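PDB 4WOE: taurocyamine kinase from Schistosoma mansoni, which catalyses the reversible, magnesium-dependent transfer of phosphate from ATP to the guanidino compound taurocyamine, giving N-phosphotaurocyamine and ADP. Local coordinates for residues I225-M230 against K241-A246; T120-G125 against T274-S279. The protein carries 4 engineered substitutions. All coordinates share one frame; numbering follows the deposited sequence.

Contact 1: I225-M230 against K241-A246. With ADP (adenosine-5'-diphosphate), chain C.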
loop_
_atom_site.group_PDB
_atom_site.type_symbol
_atom_site.label_atom_id
_atom_site.label_comp_id
_atom_site.label_asym_id
_atom_site.label_seq_id
_atom_site.Cartn_x
_atom_site.Cartn_y
_atom_site.Cartn_z
ATOM N N ILE A 225 -21.411 14.006 -22.506
ATOM C CA ILE A 225 -21.805 12.612 -22.670
ATOM C C ILE A 225 -20.858 11.656 -21.972
ATOM O O ILE A 225 -19.643 11.853 -21.966
ATOM C CB ILE A 225 -21.902 12.169 -24.163
ATOM C CG1 ILE A 225 -20.648 12.557 -24.940
ATOM C CG2 ILE A 225 -23.102 12.782 -24.818
ATOM C CD1 ILE A 225 -20.715 12.197 -26.413
ATOM N N ARG A 226 -21.430 10.617 -21.379
ATOM C CA ARG A 226 -20.654 9.436 -21.044
ATOM C C ARG A 226 -21.180 8.315 -21.935
ATOM O O ARG A 226 -22.382 8.025 -21.960
ATOM C CB ARG A 226 -20.758 9.083 -19.562
ATOM C CG ARG A 226 -19.965 10.009 -18.642
ATOM C CD ARG A 226 -18.466 9.829 -18.859
ATOM N NE ARG A 226 -17.671 10.559 -17.872
ATOM C CZ ARG A 226 -17.347 10.105 -16.658
ATOM N NH1 ARG A 226 -16.606 10.863 -15.855
ATOM N NH2 ARG A 226 -17.749 8.900 -16.248
ATOM N N VAL A 227 -20.279 7.727 -22.708
ATOM C CA VAL A 227 -20.646 6.713 -23.666
ATOM C C VAL A 227 -20.171 5.362 -23.109
ATOM O O VAL A 227 -18.988 5.192 -22.811
ATOM C CB VAL A 227 -20.034 7.025 -25.044
ATOM C CG1 VAL A 227 -20.553 6.062 -26.099
ATOM C CG2 VAL A 227 -20.363 8.464 -25.439
ATOM N N ILE A 228 -21.101 4.424 -22.937
ATOM C CA ILE A 228 -20.823 3.153 -22.261
ATOM C C ILE A 228 -21.190 1.909 -23.086
ATOM O O ILE A 228 -22.304 1.797 -23.607
ATOM C CB ILE A 228 -21.573 3.094 -20.912
ATOM C CG1 ILE A 228 -21.129 4.254 -20.008
ATOM C CG2 ILE A 228 -21.361 1.746 -20.224
ATOM C CD1 ILE A 228 -22.216 4.752 -19.094
ATOM N N SER A 229 -20.233 0.993 -23.215
ATOM C CA SER A 229 -20.460 -0.322 -23.824
ATOM C C SER A 229 -20.268 -1.400 -22.766
ATOM O O SER A 229 -19.233 -1.406 -22.098
ATOM C CB SER A 229 -19.492 -0.550 -24.995
ATOM O OG SER A 229 -19.747 -1.769 -25.670
ATOM N N MET A 230 -21.237 -2.303 -22.597
ATOM C CA MET A 230 -21.087 -3.357 -21.592
ATOM C C MET A 230 -21.949 -4.586 -21.831
ATOM O O MET A 230 -23.039 -4.487 -22.383
ATOM C CB MET A 230 -21.389 -2.819 -20.188
ATOM C CG MET A 230 -22.796 -2.274 -20.009
ATOM S SD MET A 230 -23.025 -1.421 -18.419
ATOM C CE MET A 230 -22.458 -2.696 -17.291
ATOM N N LYS A 241 -15.034 -2.738 -29.634
ATOM C CA LYS A 241 -15.429 -2.404 -31.010
ATOM C C LYS A 241 -16.774 -1.684 -31.090
ATOM O O LYS A 241 -16.906 -0.721 -31.849
ATOM C CB LYS A 241 -15.469 -3.659 -31.889
ATOM C CG LYS A 241 -14.086 -4.254 -32.139
ATOM C CD LYS A 241 -14.114 -5.528 -32.962
ATOM C CE LYS A 241 -12.686 -6.066 -33.129
ATOM N NZ LYS A 241 -12.473 -6.973 -34.318
ATOM N N ARG A 242 -17.757 -2.153 -30.321
ATOM C CA ARG A 242 -19.073 -1.502 -30.247
ATOM C C ARG A 242 -18.910 -0.027 -29.826
ATOM O O ARG A 242 -19.451 0.884 -30.473
ATOM C CB ARG A 242 -20.006 -2.249 -29.273
ATOM C CG ARG A 242 -21.445 -1.732 -29.237
ATOM C CD ARG A 242 -22.333 -2.459 -28.198
ATOM N NE ARG A 242 -22.183 -3.903 -28.290
ATOM C CZ ARG A 242 -21.717 -4.689 -27.319
ATOM N NH1 ARG A 242 -21.371 -4.191 -26.135
ATOM N NH2 ARG A 242 -21.616 -5.989 -27.527
ATOM N N LEU A 243 -18.147 0.203 -28.755
ATOM C CA LEU A 243 -17.858 1.566 -28.313
ATOM C C LEU A 243 -17.207 2.402 -29.415
ATOM O O LEU A 243 -17.679 3.501 -29.740
ATOM C CB LEU A 243 -16.949 1.553 -27.087
ATOM C CG LEU A 243 -16.755 2.930 -26.451
ATOM C CD1 LEU A 243 -18.110 3.525 -26.117
ATOM C CD2 LEU A 243 -15.919 2.832 -25.206
ATOM N N ALA A 244 -16.125 1.878 -29.987
ATOM C CA ALA A 244 -15.317 2.651 -30.927
ATOM C C ALA A 244 -16.108 3.100 -32.163
ATOM O O ALA A 244 -15.972 4.245 -32.608
ATOM C CB ALA A 244 -14.103 1.862 -31.338
ATOM N N ASP A 245 -16.939 2.204 -32.700
ATOM C CA ASP A 245 -17.799 2.518 -33.851
ATOM C C ASP A 245 -18.822 3.600 -33.539
ATOM O O ASP A 245 -19.040 4.515 -34.345
ATOM C CB ASP A 245 -18.539 1.270 -34.345
ATOM C CG ASP A 245 -17.651 0.351 -35.157
ATOM O OD1 ASP A 245 -16.579 0.802 -35.611
ATOM O OD2 ASP A 245 -18.025 -0.824 -35.344
ATOM N N ALA A 246 -19.455 3.484 -32.379
ATOM C CA ALA A 246 -20.440 4.471 -31.959
ATOM C C ALA A 246 -19.832 5.875 -31.870
ATOM O O ALA A 246 -20.374 6.828 -32.441
ATOM C CB ALA A 246 -21.048 4.076 -30.632
HETATM P PB ADP C . -17.308 5.140 -14.371
HETATM O O1B ADP C . -16.531 6.178 -13.597
HETATM O O2B ADP C . -18.765 5.512 -14.618
HETATM O O3B ADP C . -16.572 4.576 -15.581
HETATM P PA ADP C . -17.991 3.891 -11.851
HETATM O O1A ADP C . -18.493 5.266 -11.497
HETATM O O2A ADP C . -16.965 3.200 -10.986
HETATM O O3A ADP C . -17.405 3.871 -13.361
HETATM O "O5'" ADP C . -19.266 2.926 -12.008
HETATM C "C5'" ADP C . -20.605 3.403 -12.155
HETATM C "C4'" ADP C . -21.475 2.208 -12.518
HETATM O "O4'" ADP C . -20.845 1.430 -13.553
HETATM C "C3'" ADP C . -21.654 1.268 -11.334
HETATM O "O3'" ADP C . -22.982 0.732 -11.388
HETATM C "C2'" ADP C . -20.703 0.129 -11.625
HETATM O "O2'" ADP C . -21.106 -1.094 -11.009
HETATM C "C1'" ADP C . -20.802 0.054 -13.135
HETATM N N9 ADP C . -19.682 -0.736 -13.708
HETATM C C8 ADP C . -18.385 -0.361 -13.819
HETATM N N7 ADP C . -17.638 -1.347 -14.395
HETATM C C5 ADP C . -18.469 -2.376 -14.654
HETATM C C6 ADP C . -18.335 -3.727 -15.256
HETATM N N6 ADP C . -17.123 -4.165 -15.694
HETATM N N1 ADP C . -19.453 -4.491 -15.353
HETATM C C2 ADP C . -20.649 -4.047 -14.908
HETATM N N3 ADP C . -20.841 -2.832 -14.357
HETATM C C4 ADP C . -19.808 -1.972 -14.199
#

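Contact 2: T120-G125 against T274-S279. With ADP (adenosine-5'-diphosphate), chain C.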
loop_
_atom_site.group_PDB
_atom_site.type_symbol
_atom_site.label_atom_id
_atom_site.label_comp_id
_atom_site.label_asym_id
_atom_site.label_seq_id
_atom_site.Cartn_x
_atom_site.Cartn_y
_atom_site.Cartn_z
ATOM N N THR A 120 -18.092 -7.023 -18.424
ATOM C CA THR A 120 -17.039 -6.201 -19.007
ATOM C C THR A 120 -17.624 -4.905 -19.563
ATOM O O THR A 120 -18.671 -4.899 -20.193
ATOM C CB THR A 120 -16.294 -6.960 -20.114
ATOM O OG1 THR A 120 -15.802 -8.191 -19.576
ATOM C CG2 THR A 120 -15.117 -6.139 -20.665
ATOM N N ARG A 121 -16.947 -3.798 -19.306
ATOM C CA ARG A 121 -17.491 -2.484 -19.596
ATOM C C ARG A 121 -16.374 -1.573 -20.109
ATOM O O ARG A 121 -15.267 -1.594 -19.572
ATOM C CB ARG A 121 -18.130 -1.914 -18.327
ATOM C CG ARG A 121 -18.796 -0.533 -18.424
ATOM C CD ARG A 121 -19.405 -0.215 -17.061
ATOM N NE ARG A 121 -20.020 1.106 -16.934
ATOM C CZ ARG A 121 -19.353 2.239 -16.701
ATOM N NH1 ARG A 121 -18.025 2.230 -16.603
ATOM N NH2 ARG A 121 -20.023 3.391 -16.576
ATOM N N VAL A 122 -16.638 -0.797 -21.155
ATOM C CA VAL A 122 -15.694 0.254 -21.547
ATOM C C VAL A 122 -16.450 1.574 -21.683
ATOM O O VAL A 122 -17.530 1.607 -22.262
ATOM C CB VAL A 122 -14.945 -0.068 -22.880
ATOM C CG1 VAL A 122 -13.843 0.974 -23.130
ATOM C CG2 VAL A 122 -14.338 -1.453 -22.844
ATOM N N ARG A 123 -15.906 2.663 -21.136
ATOM C CA ARG A 123 -16.559 3.956 -21.349
ATOM C C ARG A 123 -15.615 5.075 -21.724
ATOM O O ARG A 123 -14.435 5.058 -21.392
ATOM C CB ARG A 123 -17.360 4.388 -20.113
ATOM C CG ARG A 123 -16.531 4.698 -18.888
ATOM C CD ARG A 123 -16.170 6.191 -18.688
ATOM N NE ARG A 123 -15.678 6.349 -17.321
ATOM C CZ ARG A 123 -14.577 7.003 -16.958
ATOM N NH1 ARG A 123 -13.831 7.616 -17.864
ATOM N NH2 ARG A 123 -14.238 7.053 -15.674
ATOM N N LEU A 124 -16.193 6.061 -22.395
ATOM C CA LEU A 124 -15.537 7.288 -22.818
ATOM C C LEU A 124 -16.327 8.465 -22.273
ATOM O O LEU A 124 -17.494 8.306 -21.924
ATOM C CB LEU A 124 -15.506 7.403 -24.351
ATOM C CG LEU A 124 -14.786 6.351 -25.176
ATOM C CD1 LEU A 124 -15.015 6.589 -26.669
ATOM C CD2 LEU A 124 -13.313 6.408 -24.813
ATOM N N GLY A 125 -15.705 9.642 -22.255
ATOM C CA GLY A 125 -16.415 10.887 -22.024
ATOM C C GLY A 125 -16.118 11.879 -23.139
ATOM O O GLY A 125 -15.048 11.809 -23.747
ATOM N N THR A 274 -7.484 10.130 -23.283
ATOM C CA THR A 274 -8.385 9.141 -23.861
ATOM C C THR A 274 -9.764 9.184 -23.228
ATOM O O THR A 274 -10.750 8.820 -23.877
ATOM C CB THR A 274 -7.856 7.691 -23.704
ATOM O OG1 THR A 274 -7.753 7.367 -22.314
ATOM C CG2 THR A 274 -6.510 7.515 -24.371
ATOM N N THR A 275 -9.826 9.602 -21.959
ATOM C CA THR A 275 -11.047 9.515 -21.120
ATOM C C THR A 275 -11.543 8.060 -20.957
ATOM O O THR A 275 -12.623 7.813 -20.413
ATOM C CB THR A 275 -12.215 10.378 -21.689
ATOM O OG1 THR A 275 -12.935 9.634 -22.676
ATOM C CG2 THR A 275 -11.696 11.669 -22.313
ATOM N N LEU A 276 -10.733 7.104 -21.421
ATOM C CA LEU A 276 -11.160 5.713 -21.555
ATOM C C LEU A 276 -10.930 4.882 -20.278
ATOM O O LEU A 276 -9.823 4.817 -19.738
ATOM C CB LEU A 276 -10.434 5.073 -22.744
ATOM C CG LEU A 276 -10.977 3.802 -23.409
ATOM C CD1 LEU A 276 -10.545 3.744 -24.861
ATOM C CD2 LEU A 276 -10.466 2.591 -22.693
ATOM N N ARG A 277 -11.988 4.231 -19.811
ATOM C CA ARG A 277 -11.873 3.312 -18.692
ATOM C C ARG A 277 -12.484 1.979 -19.082
ATOM O O ARG A 277 -13.701 1.859 -19.184
ATOM C CB ARG A 277 -12.557 3.884 -17.443
ATOM C CG ARG A 277 -12.310 3.076 -16.174
ATOM C CD ARG A 277 -12.941 3.743 -14.948
ATOM N NE ARG A 277 -14.234 3.172 -14.598
ATOM C CZ ARG A 277 -14.385 2.016 -13.949
ATOM N NH1 ARG A 277 -15.602 1.571 -13.663
ATOM N NH2 ARG A 277 -13.320 1.305 -13.583
ATOM N N ALA A 278 -11.633 0.992 -19.339
ATOM C CA ALA A 278 -12.083 -0.368 -19.634
ATOM C C ALA A 278 -12.037 -1.226 -18.361
ATOM O O ALA A 278 -11.002 -1.324 -17.699
ATOM C CB ALA A 278 -11.228 -0.986 -20.726
ATOM N N SER A 279 -13.158 -1.839 -18.007
ATOM C CA SER A 279 -13.226 -2.541 -16.731
ATOM C C SER A 279 -13.902 -3.897 -16.804
ATOM O O SER A 279 -14.741 -4.157 -17.681
ATOM C CB SER A 279 -13.972 -1.693 -15.705
ATOM O OG SER A 279 -15.353 -1.690 -16.008
HETATM P PB ADP C . -17.308 5.140 -14.371
HETATM O O1B ADP C . -16.531 6.178 -13.597
HETATM O O2B ADP C . -18.765 5.512 -14.618
HETATM O O3B ADP C . -16.572 4.576 -15.581
HETATM P PA ADP C . -17.991 3.891 -11.851
HETATM O O1A ADP C . -18.493 5.266 -11.497
HETATM O O2A ADP C . -16.965 3.200 -10.986
HETATM O O3A ADP C . -17.405 3.871 -13.361
HETATM O "O5'" ADP C . -19.266 2.926 -12.008
HETATM C "C5'" ADP C . -20.605 3.403 -12.155
HETATM C "C4'" ADP C . -21.475 2.208 -12.518
HETATM O "O4'" ADP C . -20.845 1.430 -13.553
HETATM C "C3'" ADP C . -21.654 1.268 -11.334
HETATM O "O3'" ADP C . -22.982 0.732 -11.388
HETATM C "C2'" ADP C . -20.703 0.129 -11.625
HETATM O "O2'" ADP C . -21.106 -1.094 -11.009
HETATM C "C1'" ADP C . -20.802 0.054 -13.135
HETATM N N9 ADP C . -19.682 -0.736 -13.708
HETATM C C8 ADP C . -18.385 -0.361 -13.819
HETATM N N7 ADP C . -17.638 -1.347 -14.395
HETATM C C5 ADP C . -18.469 -2.376 -14.654
HETATM C C6 ADP C . -18.335 -3.727 -15.256
HETATM N N6 ADP C . -17.123 -4.165 -15.694
HETATM N N1 ADP C . -19.453 -4.491 -15.353
HETATM C C2 ADP C . -20.649 -4.047 -14.908
HETATM N N3 ADP C . -20.841 -2.832 -14.357
HETATM C C4 ADP C . -19.808 -1.972 -14.199
HETATM O O HOH W 1 -15.637 0.826 -17.328
#

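Contact 1: I225-M230 against K241-A246
Arg242 of the helix wraps its side chain around the hydroxyl of Ser229 on the strand. Its CB already lies 3.6 Å from Ser229 OG. From there the chain runs extended past the hydroxyl, CG and CD staying near it, with CD 3.7 Å from the same oxygen. The bend at chi3 (-47°) folds the guanidinium back so that NE and CZ remain close by and NH1 comes to 3.0 Å from Ser229 OG, obliquely to the guanidinium plane, in a weak, strongly bent hydrogen bond (125° at the hydrogen). The hydroxyl has a second tie, to Val239 O one turn earlier on the helix. NE and NH2 of Arg242 point to other partners, Glu159 in a salt bridge and Gln231 in a hydrogen bond, so the buried guanidinium is fixed on several sides and its charge is probably largely balanced by Glu159.

Beside this polar end the packing is apolar. Leu243 lays its CB against Ser229 CB at 3.9 Å, and its CD1 branch reaches Val227 CG1 at 3.5 Å, the two side chains crossing at a slant. Val227 and Ser229 both direct CB at the helix, whereas Ile228 and Met230 point the other way. On that far face Met230 CE meets the adenine at C2 of ADP, 3.3 Å away, while Arg226 brings NH2 only to 3.9 Å from ADP O2B, near the guanidinium plane. Strand and helix segments run roughly antiparallel (149°), a strand-turn-helix unit in which the helix backs the antiparallel sheet of the phosphagen kinase catalytic domain behind its nucleotide site.

Contact 2: T120-G125 against T274-S279
Two neighbouring antiparallel strands form part of the nucleotide site of this kinase, meeting here and sending three arginines to the phosphates of ADP. Arg121 pairs with Ser279 and Arg123 with Arg277 as hydrogen-bonded pairs; the bond from Ser279 N to Arg121 O is short at 2.6 Å and nearly straight (173°). Between them Val122 and Ala278 form a non-hydrogen-bonded pair, and on their face, away from the arginines, Val122 CG1 packs against Leu276, which Leu124 CD2 also touches.

One phosphate oxygen gathers the arginines: ADP O3B accepts from Arg123 NE at 2.6 Å, from Arg277 NE at 2.9 Å and from Arg121 NH1 at 2.9 Å. Arg121 is extended from CG to NE, which lays CD against the adenine, 3.4 Å from ADP C5, before its guanidinium reaches the phosphate. The Arg123 guanidinium lies with one face over Arg277 CB, the two guanidinium planes 60° apart, and Asp320 holds NH2 of Arg277 in a salt bridge. Ser279 OG donates to ADP N7 at 2.8 Å, and a water links it to Arg121 NH1 and Arg277 O.

Just before strand 277-279, Thr275 OG1 accepts a straight bond (177°) from Gly125 N at 2.8 Å, while Thr274 OG1, also hydrogen-bonded to Arg326 O, accepts from Leu276 N in an ST turn. Such an arginine cluster round the diphosphate is characteristic of the ATP:guanido phosphotransferase nucleotide site.

In the fold
From the N terminus, strand 117-126 comes first and supplies one half of contact 2. The chain then makes its excursion through strands 206-210 and 215-219 to strand 225-232, turns into helix 236-250, and thereby closes the short loop of contact 1. Only later does it return as strand 277-283 to complete contact 2, so contact 1 falls wholly within that longer loop. In the sheet, strand 117-126 lies between 225-232 and 277-283, and Ser229 O probably hydrogen-bonds Val122 N to join the two contacts. Helix 236-250 reaches across both: Leu243 also packs on Val122 and Leu124, on the sheet face turned away from ADP.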